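Local coordinates for protein beta-L-arabinobiosidase (Bacteroides thetaiotaomicron, PDB 5MQR) that hydrolyses glycosidic bonds and, as a six-hairpin glycosidase named beta-L-arabinobiosidase, probably removes arabinose-containing units during breakdown of plant pectin by a gut bacterium, at residues K908-F916 with G921-H929; Q802-S810 with R935-D943. All blocks are in the same frame, centred on the assembly; numbering follows the deposited sequence.

Interaction 1 of 2, residues K908-F916 with G921-H929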
loop_
_atom_site.group_PDB
_atom_site.type_symbol
_atom_site.label_atom_id
_atom_site.label_comp_id
_atom_site.label_asym_id
_atom_site.label_seq_id
_atom_site.Cartn_x
_atom_site.Cartn_y
_atom_site.Cartn_z
ATOM N N LYS A 908 -7.308 31.422 -22.051
ATOM C CA LYS A 908 -6.706 32.453 -21.208
ATOM C C LYS A 908 -7.741 33.137 -20.324
ATOM O O LYS A 908 -7.398 33.621 -19.250
ATOM C CB LYS A 908 -5.952 33.498 -22.036
ATOM C CG LYS A 908 -4.694 32.944 -22.664
ATOM C CD LYS A 908 -3.847 34.012 -23.344
ATOM C CE LYS A 908 -2.533 33.390 -23.811
ATOM N NZ LYS A 908 -1.559 34.407 -24.313
ATOM N N GLU A 909 -9.000 33.141 -20.755
ATOM C CA GLU A 909 -10.062 33.806 -20.002
ATOM C C GLU A 909 -10.404 33.111 -18.685
ATOM O O GLU A 909 -11.043 33.694 -17.829
ATOM C CB GLU A 909 -11.310 33.977 -20.865
ATOM C CG GLU A 909 -11.057 34.775 -22.130
ATOM C CD GLU A 909 -10.423 36.130 -21.833
ATOM O OE1 GLU A 909 -11.099 36.944 -21.168
ATOM O OE2 GLU A 909 -9.251 36.364 -22.243
ATOM N N ILE A 910 -9.946 31.884 -18.518
ATOM C CA ILE A 910 -10.066 31.177 -17.258
ATOM C C ILE A 910 -9.285 31.892 -16.137
ATOM O O ILE A 910 -9.719 31.881 -14.976
ATOM C CB ILE A 910 -9.617 29.706 -17.419
ATOM C CG1 ILE A 910 -10.546 28.955 -18.370
ATOM C CG2 ILE A 910 -9.580 28.966 -16.095
ATOM C CD1 ILE A 910 -12.009 28.888 -17.979
HETATM N N MSE A 911 -8.171 32.538 -16.486
HETATM C CA MSE A 911 -7.287 33.136 -15.478
HETATM C C MSE A 911 -7.414 34.627 -15.418
HETATM O O MSE A 911 -6.636 35.266 -14.737
HETATM C CB MSE A 911 -5.846 32.776 -15.823
HETATM C CG MSE A 911 -5.703 31.281 -16.126
HETATM SE SE MSE A 911 -3.890 30.943 -16.798
HETATM C CE MSE A 911 -4.196 31.512 -18.652
ATOM N N ASP A 912 -8.396 35.199 -16.100
ATOM C CA ASP A 912 -8.562 36.639 -16.165
ATOM C C ASP A 912 -9.797 37.023 -15.391
ATOM O O ASP A 912 -10.879 36.539 -15.670
ATOM C CB ASP A 912 -8.690 37.083 -17.618
ATOM C CG ASP A 912 -8.558 38.619 -17.806
ATOM O OD1 ASP A 912 -8.718 39.419 -16.850
ATOM O OD2 ASP A 912 -8.308 39.034 -18.964
ATOM N N GLU A 913 -9.629 37.932 -14.442
ATOM C CA GLU A 913 -10.745 38.496 -13.663
ATOM C C GLU A 913 -11.768 39.243 -14.502
ATOM O O GLU A 913 -12.880 39.455 -14.050
ATOM C CB GLU A 913 -10.210 39.482 -12.620
ATOM C CG GLU A 913 -9.483 38.803 -11.470
ATOM C CD GLU A 913 -8.964 39.789 -10.433
ATOM O OE1 GLU A 913 -8.873 41.013 -10.745
ATOM O OE2 GLU A 913 -8.639 39.309 -9.316
ATOM N N LYS A 914 -11.354 39.701 -15.678
ATOM C CA LYS A 914 -12.248 40.335 -16.622
ATOM C C LYS A 914 -12.929 39.309 -17.504
ATOM O O LYS A 914 -13.891 39.627 -18.202
ATOM C CB LYS A 914 -11.462 41.333 -17.475
ATOM C CG LYS A 914 -10.714 42.370 -16.653
ATOM C CD LYS A 914 -11.677 43.134 -15.756
ATOM C CE LYS A 914 -11.084 44.436 -15.230
ATOM N NZ LYS A 914 -12.078 45.242 -14.464
ATOM N N GLY A 915 -12.390 38.101 -17.500
ATOM C CA GLY A 915 -13.001 36.951 -18.135
ATOM C C GLY A 915 -13.891 36.150 -17.199
ATOM O O GLY A 915 -14.912 36.652 -16.718
ATOM N N PHE A 916 -13.491 34.908 -16.945
ATOM C CA PHE A 916 -14.305 33.995 -16.162
ATOM C C PHE A 916 -13.855 33.817 -14.714
ATOM O O PHE A 916 -14.593 33.238 -13.918
ATOM C CB PHE A 916 -14.401 32.641 -16.876
ATOM C CG PHE A 916 -14.982 32.746 -18.248
ATOM C CD1 PHE A 916 -16.354 32.923 -18.422
ATOM C CD2 PHE A 916 -14.167 32.725 -19.369
ATOM C CE1 PHE A 916 -16.906 33.065 -19.691
ATOM C CE2 PHE A 916 -14.710 32.854 -20.649
ATOM C CZ PHE A 916 -16.077 33.030 -20.810
ATOM N N GLY A 921 -15.315 30.932 -8.235
ATOM C CA GLY A 921 -15.111 30.022 -9.373
ATOM C C GLY A 921 -15.341 30.681 -10.729
ATOM O O GLY A 921 -14.904 31.803 -10.969
ATOM N N LEU A 922 -16.072 29.994 -11.601
ATOM C CA LEU A 922 -16.176 30.340 -13.018
ATOM C C LEU A 922 -17.545 30.918 -13.314
ATOM O O LEU A 922 -18.571 30.306 -12.975
ATOM C CB LEU A 922 -15.956 29.106 -13.899
ATOM C CG LEU A 922 -14.581 28.457 -13.745
ATOM C CD1 LEU A 922 -14.610 27.040 -14.264
ATOM C CD2 LEU A 922 -13.490 29.240 -14.443
ATOM N N THR A 923 -17.555 32.096 -13.926
ATOM C CA THR A 923 -18.789 32.780 -14.280
ATOM C C THR A 923 -19.352 32.138 -15.555
ATOM O O THR A 923 -18.646 31.375 -16.252
ATOM C CB THR A 923 -18.532 34.265 -14.517
ATOM O OG1 THR A 923 -17.444 34.405 -15.440
ATOM C CG2 THR A 923 -18.193 34.984 -13.221
ATOM N N THR A 924 -20.635 32.394 -15.810
ATOM C CA THR A 924 -21.298 31.947 -17.044
ATOM C C THR A 924 -21.120 32.919 -18.207
ATOM O O THR A 924 -21.473 32.583 -19.327
ATOM C CB THR A 924 -22.798 31.710 -16.846
ATOM O OG1 THR A 924 -23.337 32.693 -15.947
ATOM C CG2 THR A 924 -23.039 30.318 -16.298
ATOM N N ALA A 925 -20.574 34.102 -17.935
ATOM C CA ALA A 925 -20.342 35.118 -18.948
ATOM C C ALA A 925 -19.162 35.954 -18.514
ATOM O O ALA A 925 -18.887 36.101 -17.313
ATOM C CB ALA A 925 -21.574 36.001 -19.117
ATOM N N GLU A 926 -18.442 36.485 -19.481
ATOM C CA GLU A 926 -17.243 37.243 -19.163
ATOM C C GLU A 926 -17.593 38.459 -18.298
ATOM O O GLU A 926 -18.518 39.205 -18.599
ATOM C CB GLU A 926 -16.498 37.649 -20.440
ATOM C CG GLU A 926 -17.306 38.527 -21.391
ATOM C CD GLU A 926 -16.594 38.835 -22.672
ATOM O OE1 GLU A 926 -15.344 38.797 -22.714
ATOM O OE2 GLU A 926 -17.314 39.133 -23.646
ATOM N N ARG A 927 -16.832 38.663 -17.232
ATOM C CA ARG A 927 -17.133 39.719 -16.258
ATOM C C ARG A 927 -17.028 41.150 -16.826
ATOM O O ARG A 927 -17.711 42.059 -16.336
ATOM C CB ARG A 927 -16.260 39.540 -15.028
ATOM C CG ARG A 927 -16.595 38.247 -14.299
ATOM C CD ARG A 927 -15.656 37.988 -13.144
ATOM N NE ARG A 927 -15.946 38.855 -12.010
ATOM C CZ ARG A 927 -15.099 39.138 -11.015
ATOM N NH1 ARG A 927 -13.860 38.634 -10.975
ATOM N NH2 ARG A 927 -15.494 39.946 -10.042
ATOM N N ARG A 928 -16.199 41.333 -17.862
ATOM C CA ARG A 928 -16.067 42.620 -18.578
ATOM C C ARG A 928 -17.282 43.067 -19.382
ATOM O O ARG A 928 -17.352 44.227 -19.789
ATOM C CB ARG A 928 -14.869 42.586 -19.547
ATOM C CG ARG A 928 -15.005 41.622 -20.733
ATOM C CD ARG A 928 -13.859 41.818 -21.713
ATOM N NE ARG A 928 -12.587 41.382 -21.145
ATOM C CZ ARG A 928 -12.174 40.115 -21.068
ATOM N NH1 ARG A 928 -12.916 39.106 -21.528
ATOM N NH2 ARG A 928 -10.992 39.846 -20.532
ATOM N N HIS A 929 -18.206 42.161 -19.675
ATOM C CA HIS A 929 -19.273 42.502 -20.579
ATOM C C HIS A 929 -20.279 43.456 -19.908
ATOM O O HIS A 929 -20.709 43.206 -18.773
ATOM C CB HIS A 929 -19.968 41.265 -21.133
ATOM C CG HIS A 929 -20.753 41.552 -22.365
ATOM N ND1 HIS A 929 -22.065 41.945 -22.318
ATOM C CD2 HIS A 929 -20.402 41.554 -23.670
ATOM C CE1 HIS A 929 -22.501 42.173 -23.543
ATOM N NE2 HIS A 929 -21.512 41.937 -24.385
#
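The Phe-916 ring approaches Thr-923 and the 924-926 backbone obliquely: Phe-916 CD1 lies 3.5 Å from Thr-923 OG1, and Phe-916 CE1 3.8 Å from Glu-926 N. Tyr-889 meets the same ring from outside the two segments. The Phe-916 carbonyl is equally engaged, since Thr-923 N donates to its O over 3.2 Å, in the carbonyl plane and on a lone pair. This bond continues the pairing of the small antiparallel hairpin of strands 917-918 and 921-922, in a domain whose family is that of helical-barrel glycosidases. Arg-928 anchors a salt-bridge network. A bend at chi3 (68°) turns its guanidinium end-on to Glu-909, whose OE1 receives both Arg-928 NH1 (2.8 Å) and Arg-928 NH2 (3.0 Å). Asp-912 OD2 sits 3.2 Å from Arg-928 NH2, also near the guanidinium plane, while Lys-914 O lies 3.4 Å above the plane and over its centre. Glu-926 OE1 takes Arg-928 NH1 as well and pairs with Arg-884; the Glu-926 carboxylate would probably offset the closeness of these two positive charges. Arg-927 lays its aliphatic stem against Glu-913 O, and Arg-927 N donates to Gly-915 O (2.8 Å, 164° at the hydrogen).

Interaction 2 of 2, residues Q802-S810 with R935-D943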
loop_
_atom_site.group_PDB
_atom_site.type_symbol
_atom_site.label_atom_id
_atom_site.label_comp_id
_atom_site.label_asym_id
_atom_site.label_seq_id
_atom_site.Cartn_x
_atom_site.Cartn_y
_atom_site.Cartn_z
ATOM N N GLN A 802 -34.281 26.538 -23.718
ATOM C CA GLN A 802 -34.273 25.111 -24.066
ATOM C C GLN A 802 -32.878 24.476 -23.985
ATOM O O GLN A 802 -32.789 23.265 -24.048
ATOM C CB GLN A 802 -34.915 24.852 -25.450
ATOM C CG GLN A 802 -36.419 24.948 -25.448
ATOM C CD GLN A 802 -36.893 26.368 -25.262
ATOM O OE1 GLN A 802 -36.407 27.287 -25.923
ATOM N NE2 GLN A 802 -37.824 26.563 -24.344
ATOM N N ASP A 803 -31.819 25.281 -23.840
ATOM C CA ASP A 803 -30.548 24.790 -23.277
ATOM C C ASP A 803 -30.554 24.759 -21.753
ATOM O O ASP A 803 -29.543 24.411 -21.165
ATOM C CB ASP A 803 -29.347 25.651 -23.711
ATOM C CG ASP A 803 -28.941 25.423 -25.143
ATOM O OD1 ASP A 803 -29.134 24.321 -25.693
ATOM O OD2 ASP A 803 -28.385 26.363 -25.725
ATOM N N GLY A 804 -31.674 25.090 -21.109
ATOM C CA GLY A 804 -31.709 25.310 -19.666
ATOM C C GLY A 804 -31.036 26.589 -19.200
ATOM O O GLY A 804 -30.704 26.714 -18.022
HETATM N N MSE A 805 -30.831 27.544 -20.107
HETATM C CA MSE A 805 -30.022 28.711 -19.802
HETATM C C MSE A 805 -30.751 29.995 -20.118
HETATM O O MSE A 805 -30.250 30.864 -20.842
HETATM C CB MSE A 805 -28.659 28.619 -20.499
HETATM C CG MSE A 805 -28.005 27.252 -20.347
HETATM SE SE MSE A 805 -26.281 27.247 -21.278
HETATM C CE MSE A 805 -25.707 25.431 -20.776
ATOM N N GLU A 806 -31.928 30.155 -19.524
ATOM C CA GLU A 806 -32.677 31.404 -19.667
ATOM C C GLU A 806 -31.888 32.649 -19.200
ATOM O O GLU A 806 -31.049 32.575 -18.293
ATOM C CB GLU A 806 -34.010 31.302 -18.925
ATOM C CG GLU A 806 -33.881 31.302 -17.411
ATOM C CD GLU A 806 -35.213 31.270 -16.650
ATOM O OE1 GLU A 806 -36.321 31.237 -17.277
ATOM O OE2 GLU A 806 -35.127 31.309 -15.383
ATOM N N GLU A 807 -32.188 33.784 -19.837
ATOM C CA GLU A 807 -31.563 35.081 -19.554
ATOM C C GLU A 807 -30.037 35.104 -19.760
ATOM O O GLU A 807 -29.324 35.812 -19.042
ATOM C CB GLU A 807 -31.877 35.593 -18.131
ATOM C CG GLU A 807 -33.245 35.297 -17.540
ATOM C CD GLU A 807 -34.401 35.593 -18.457
ATOM O OE1 GLU A 807 -34.409 36.648 -19.119
ATOM O OE2 GLU A 807 -35.309 34.727 -18.501
ATOM N N SER A 808 -29.541 34.341 -20.731
ATOM C CA SER A 808 -28.157 34.460 -21.138
ATOM C C SER A 808 -28.011 35.784 -21.884
ATOM O O SER A 808 -28.992 36.320 -22.384
ATOM C CB SER A 808 -27.745 33.287 -22.033
ATOM O OG SER A 808 -28.300 33.381 -23.336
ATOM N N ILE A 809 -26.783 36.292 -21.956
ATOM C CA ILE A 809 -26.486 37.496 -22.717
ATOM C C ILE A 809 -26.656 37.227 -24.216
ATOM O O ILE A 809 -27.406 37.954 -24.888
ATOM C CB ILE A 809 -25.074 38.045 -22.421
ATOM C CG1 ILE A 809 -25.000 38.493 -20.947
ATOM C CG2 ILE A 809 -24.741 39.224 -23.345
ATOM C CD1 ILE A 809 -23.608 38.830 -20.439
ATOM N N SER A 810 -26.000 36.187 -24.746
ATOM C CA SER A 810 -26.073 35.953 -26.202
ATOM C C SER A 810 -27.512 35.629 -26.593
ATOM O O SER A 810 -27.988 35.996 -27.657
ATOM C CB SER A 810 -25.121 34.856 -26.675
ATOM O OG SER A 810 -25.489 33.582 -26.193
ATOM N N ARG A 935 -29.910 41.344 -15.521
ATOM C CA ARG A 935 -31.300 40.886 -15.688
ATOM C C ARG A 935 -32.002 40.496 -14.381
ATOM O O ARG A 935 -32.958 39.727 -14.399
ATOM C CB ARG A 935 -31.344 39.736 -16.675
ATOM C CG ARG A 935 -31.019 40.160 -18.091
ATOM C CD ARG A 935 -30.546 38.970 -18.916
ATOM N NE ARG A 935 -30.065 39.391 -20.219
ATOM C CZ ARG A 935 -28.904 40.002 -20.446
ATOM N NH1 ARG A 935 -28.053 40.278 -19.440
ATOM N NH2 ARG A 935 -28.593 40.347 -21.695
ATOM N N GLY A 936 -31.564 41.055 -13.255
ATOM C CA GLY A 936 -32.190 40.766 -11.973
ATOM C C GLY A 936 -31.571 39.556 -11.304
ATOM O O GLY A 936 -30.735 38.862 -11.899
ATOM N N VAL A 937 -31.962 39.328 -10.054
ATOM C CA VAL A 937 -31.468 38.199 -9.249
ATOM C C VAL A 937 -32.636 37.411 -8.670
ATOM O O VAL A 937 -33.766 37.902 -8.601
ATOM C CB VAL A 937 -30.497 38.649 -8.109
ATOM C CG1 VAL A 937 -29.288 39.386 -8.697
ATOM C CG2 VAL A 937 -31.198 39.512 -7.048
ATOM N N GLY A 938 -32.349 36.169 -8.288
ATOM C CA GLY A 938 -33.304 35.313 -7.604
ATOM C C GLY A 938 -34.219 34.489 -8.481
ATOM O O GLY A 938 -34.966 33.680 -7.952
ATOM N N LYS A 939 -34.145 34.668 -9.805
ATOM C CA LYS A 939 -35.057 33.998 -10.768
ATOM C C LYS A 939 -34.358 33.144 -11.845
ATOM O O LYS A 939 -34.901 32.924 -12.906
ATOM C CB LYS A 939 -35.966 35.051 -11.409
ATOM C CG LYS A 939 -36.804 35.749 -10.356
ATOM C CD LYS A 939 -37.757 36.774 -10.943
ATOM C CE LYS A 939 -38.707 37.267 -9.847
ATOM N NZ LYS A 939 -39.207 38.621 -10.187
ATOM N N CYS A 940 -33.158 32.662 -11.534
ATOM C CA CYS A 940 -32.345 31.793 -12.410
ATOM C C CYS A 940 -31.889 32.445 -13.712
ATOM O O CYS A 940 -32.413 32.131 -14.780
ATOM C CB CYS A 940 -33.064 30.458 -12.672
ATOM S SG CYS A 940 -33.462 29.563 -11.156
ATOM N N GLU A 941 -30.887 33.316 -13.609
ATOM C CA GLU A 941 -30.359 34.060 -14.749
ATOM C C GLU A 941 -28.967 33.543 -15.116
ATOM O O GLU A 941 -28.140 33.328 -14.232
ATOM C CB GLU A 941 -30.276 35.556 -14.440
ATOM C CG GLU A 941 -31.519 36.162 -13.798
ATOM C CD GLU A 941 -31.612 35.946 -12.278
ATOM O OE1 GLU A 941 -30.569 35.644 -11.620
ATOM O OE2 GLU A 941 -32.744 36.071 -11.741
ATOM N N TRP A 942 -28.706 33.412 -16.421
ATOM C CA TRP A 942 -27.459 32.834 -16.944
ATOM C C TRP A 942 -26.532 33.879 -17.579
ATOM O O TRP A 942 -25.641 33.543 -18.375
ATOM C CB TRP A 942 -27.785 31.728 -17.948
ATOM C CG TRP A 942 -28.256 30.472 -17.313
ATOM C CD1 TRP A 942 -29.456 30.251 -16.717
ATOM C CD2 TRP A 942 -27.527 29.233 -17.222
ATOM N NE1 TRP A 942 -29.517 28.957 -16.242
ATOM C CE2 TRP A 942 -28.350 28.314 -16.539
ATOM C CE3 TRP A 942 -26.270 28.815 -17.660
ATOM C CZ2 TRP A 942 -27.964 27.004 -16.301
ATOM C CZ3 TRP A 942 -25.878 27.526 -17.393
ATOM C CH2 TRP A 942 -26.725 26.631 -16.731
ATOM N N ASP A 943 -26.694 35.129 -17.153
ATOM C CA ASP A 943 -25.884 36.239 -17.660
ATOM C C ASP A 943 -24.681 36.568 -16.777
ATOM O O ASP A 943 -24.233 37.726 -16.739
ATOM C CB ASP A 943 -26.758 37.489 -17.927
ATOM C CG ASP A 943 -27.438 38.030 -16.686
ATOM O OD1 ASP A 943 -27.567 37.300 -15.659
ATOM O OD2 ASP A 943 -27.851 39.224 -16.764
HETATM O O HOH W 1 -24.728 34.883 -20.632
#
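With chi1 at -75°, Trp-942 has its CG anti to the carbonyl carbon, which sets the indole beside Met-805, a selenomethionine whose extended chain (chi2 180°) crosses the indole obliquely, CB near Trp-942 CD2 and CG near Trp-942 CE3. Met-805 CA stands 3.4 Å from the centroid of the five-membered ring and only 5° off its normal, a CH-pi contact over the face. Farther out, Met-805 SE lies 4.4 Å from the centroid of the six-membered ring in an oblique Met-aromatic contact. Ala-950 touches the indole too, and Phe-949 and Gln-953 reach Met-805, so this pair seats both loops on helix 948-964 of the glycoside hydrolase domain. An alanine replacing Trp-942 is likely to leave Met-805 without its aromatic partner and open a gap between these loops and that helix. The backbones are joined more lightly: Trp-942 N donates a weak bond to Glu-806 O (3.1 Å), and a water bridges Ile-809 N to Trp-942 O. At the other end, Arg-935 NH1 bonds Asp-943 OD2 (2.9 Å), close to the guanidinium plane, while its NH2 pairs with Glu-931. One face of that guanidinium looks onto Ile-809 CA, 3.7 Å from Arg-935 NH2, and Ile-809 CG1 rests 3.6 Å from Asp-943 CB.

Following the chain, residues 802-810 come first, in the loop between helices 768-788 and 820-839, and wait for a partner 125 residues later. Before it arrives, the chain passes helix 901-904 and closes the short loop of interaction 1, where 908-916 meets 921-929 across four residues holding strand 917-918 and the hairpin turn. Residues 935-943, just ahead of helix 948-964, then close the long loop of interaction 2, so interaction 1 is nested within it and the two do not cross. Their centres are about 17 Å apart, yet they touch: Ala-925 CB lies 3.7 Å from Ile-809 CD1, and His-929 CE1 is 3.7 Å from Ile-809 CG2. Both contacts also reach helix 948-964, a common support within one domain.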